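Local atomic coordinates of [PSI+] inducibility protein 3 (Saccharomyces cerevisiae, PDB entry 1ZX6), a protein that promotes, when overproduced, de novo formation of the [PSI+] prion form of SUP35 and interacts with LAS17 and RSP5, this chain being its SH3 domain. Residues D25-L30 / G40-T46. Sequence-based numbering, arbitrary orientation.
Sequences DKVQLL and GSCNGRT
Gln28 and Ser41 face each other as an antiparallel hydrogen-bonded pair in the hairpin of strands 26-32 and 37-42 of the SH3 domain, and their side chains rise from the same face of the sheet. Gln28 N donates to Ser41 O at 2.8 Å, and Ser41 N returns a bond to Gln28 O at 3.0 Å. Above this ring of bonds, Ser41 OG is turned between its own backbone N and carbonyl carbon (chi1 68°) and rests 3.4 Å from Gln28 CB, while the extended Gln28 chain runs past it.

Beside the pair, Val27 splays its two methyls along the partner strand. CG1 lies against the Ser41 backbone, and CG2 meets Cys42 CB at 4.1 Å; the side chain also packs on Val5, Leu19 and Leu21 in the domain interior. Val27 CA adds a CA-H...O contact to Ser41 O, which thus receives both a strong and a weak donor. The Cys42 thiol, SG anti to the backbone N, extends past the start of strand 26-30, with SG 3.9 Å from Asp25 CB. Leu30 closes the opposite end, its CD1 lying over the Gly40 backbone and 3.9 Å from Thr46 CG2, one strand further across.

A type I' turn from Cys42 to Arg45, the distal loop of SH3 domains, forms the tip of the next hairpin. Arg45 NH2 stands 4.5 Å from Asp25 OD2, which lies at the guanidinium edge, near its plane, beyond salt-bridge range. OD2 is instead bonded to Lys22 N, and Arg45 NH1 to Gly20 O. The contact is therefore held by two backbone bonds and by van der Waals packing of Val27, Cys42 and Leu30, whereas the two opposite charges, each anchored to loop backbone, probably attract one another only at a distance.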
loop_
_atom_site.group_PDB
_atom_site.type_symbol
_atom_site.label_atom_id
_atom_site.label_comp_id
_atom_site.label_asym_id
_atom_site.label_seq_id
_atom_site.Cartn_x
_atom_site.Cartn_y
_atom_site.Cartn_z
ATOM N N ASP A 25 8.072 -1.095 4.222
ATOM C CA ASP A 25 7.189 -2.236 3.942
ATOM C C ASP A 25 7.102 -2.407 2.427
ATOM O O ASP A 25 6.819 -1.441 1.732
ATOM C CB ASP A 25 5.742 -1.988 4.416
ATOM C CG ASP A 25 5.540 -2.194 5.913
ATOM O OD1 ASP A 25 6.437 -2.746 6.583
ATOM O OD2 ASP A 25 4.421 -1.829 6.394
ATOM N N LYS A 26 7.324 -3.634 1.935
ATOM C CA LYS A 26 7.131 -3.971 0.514
ATOM C C LYS A 26 5.777 -4.648 0.339
ATOM O O LYS A 26 5.436 -5.580 1.054
ATOM C CB LYS A 26 8.294 -4.832 0.006
ATOM C CG LYS A 26 9.648 -4.065 0.064
ATOM C CD LYS A 26 10.879 -4.901 -0.234
ATOM C CE LYS A 26 11.164 -5.907 0.841
ATOM N NZ LYS A 26 11.393 -5.334 2.206
ATOM N N VAL A 27 5.025 -4.156 -0.640
ATOM C CA VAL A 27 3.615 -4.438 -0.810
ATOM C C VAL A 27 3.430 -5.029 -2.192
ATOM O O VAL A 27 3.944 -4.489 -3.174
ATOM C CB VAL A 27 2.805 -3.157 -0.700
ATOM C CG1 VAL A 27 1.323 -3.414 -0.794
ATOM C CG2 VAL A 27 3.152 -2.437 0.596
ATOM N N GLN A 28 2.718 -6.143 -2.269
ATOM C CA GLN A 28 2.355 -6.712 -3.556
ATOM C C GLN A 28 1.231 -5.854 -4.125
ATOM O O GLN A 28 0.191 -5.738 -3.513
ATOM C CB GLN A 28 1.888 -8.155 -3.403
ATOM C CG GLN A 28 1.545 -8.797 -4.723
ATOM C CD GLN A 28 1.201 -10.281 -4.617
ATOM O OE1 GLN A 28 1.020 -10.828 -3.526
ATOM N NE2 GLN A 28 1.155 -10.943 -5.765
ATOM N N LEU A 29 1.434 -5.255 -5.301
ATOM C CA LEU A 29 0.418 -4.397 -5.886
ATOM C C LEU A 29 -0.578 -5.251 -6.645
ATOM O O LEU A 29 -0.206 -5.907 -7.633
ATOM C CB LEU A 29 1.088 -3.355 -6.805
ATOM C CG LEU A 29 0.231 -2.341 -7.544
ATOM C CD1 LEU A 29 -0.803 -1.672 -6.665
ATOM C CD2 LEU A 29 1.155 -1.296 -8.222
ATOM N N LEU A 30 -1.829 -5.282 -6.184
ATOM C CA LEU A 30 -2.863 -6.115 -6.798
ATOM C C LEU A 30 -3.648 -5.368 -7.886
ATOM O O LEU A 30 -3.959 -5.935 -8.962
ATOM C CB LEU A 30 -3.841 -6.616 -5.742
ATOM C CG LEU A 30 -3.199 -7.488 -4.645
ATOM C CD1 LEU A 30 -4.107 -7.624 -3.430
ATOM C CD2 LEU A 30 -2.891 -8.867 -5.199
ATOM N N GLY A 40 -3.469 -3.626 -2.343
ATOM C CA GLY A 40 -2.276 -4.472 -2.260
ATOM C C GLY A 40 -2.290 -5.365 -1.038
ATOM O O GLY A 40 -3.250 -5.346 -0.274
ATOM N N SER A 41 -1.232 -6.158 -0.907
ATOM C CA SER A 41 -1.059 -7.055 0.229
ATOM C C SER A 41 0.347 -6.896 0.809
ATOM O O SER A 41 1.313 -6.671 0.076
ATOM C CB SER A 41 -1.342 -8.515 -0.156
ATOM O OG SER A 41 -0.366 -9.007 -1.050
ATOM N N CYS A 42 0.439 -7.006 2.131
ATOM C CA CYS A 42 1.708 -6.874 2.839
ATOM C C CYS A 42 1.638 -7.696 4.120
ATOM O O CYS A 42 0.745 -7.496 4.923
ATOM C CB CYS A 42 1.974 -5.409 3.216
ATOM S SG CYS A 42 3.536 -5.139 4.036
ATOM N N ASN A 43 2.589 -8.597 4.294
ATOM C CA ASN A 43 2.704 -9.375 5.509
ATOM C C ASN A 43 1.380 -10.045 5.868
ATOM O O ASN A 43 0.971 -10.043 7.034
ATOM C CB ASN A 43 3.163 -8.462 6.648
ATOM C CG ASN A 43 4.537 -7.842 6.393
ATOM O OD1 ASN A 43 5.347 -8.395 5.634
ATOM N ND2 ASN A 43 4.815 -6.690 7.044
ATOM N N GLY A 44 0.694 -10.590 4.861
ATOM C CA GLY A 44 -0.538 -11.331 5.099
ATOM C C GLY A 44 -1.825 -10.518 5.146
ATOM O O GLY A 44 -2.900 -11.096 5.185
ATOM N N ARG A 45 -1.727 -9.188 5.141
ATOM C CA ARG A 45 -2.905 -8.298 5.163
ATOM C C ARG A 45 -3.207 -7.767 3.757
ATOM O O ARG A 45 -2.276 -7.445 3.008
ATOM C CB ARG A 45 -2.642 -7.096 6.099
ATOM C CG ARG A 45 -2.561 -7.419 7.581
ATOM C CD ARG A 45 -1.939 -6.264 8.378
ATOM N NE ARG A 45 -0.569 -6.011 7.926
ATOM C CZ ARG A 45 -0.119 -4.889 7.370
ATOM N NH1 ARG A 45 -0.904 -3.827 7.180
ATOM N NH2 ARG A 45 1.142 -4.837 6.986
ATOM N N THR A 46 -4.492 -7.608 3.425
ATOM C CA THR A 46 -4.900 -7.088 2.116
ATOM C C THR A 46 -5.821 -5.872 2.337
ATOM O O THR A 46 -6.709 -5.914 3.167
ATOM C CB THR A 46 -5.627 -8.142 1.267
ATOM O OG1 THR A 46 -4.749 -9.250 1.015
ATOM C CG2 THR A 46 -6.111 -7.560 -0.071
#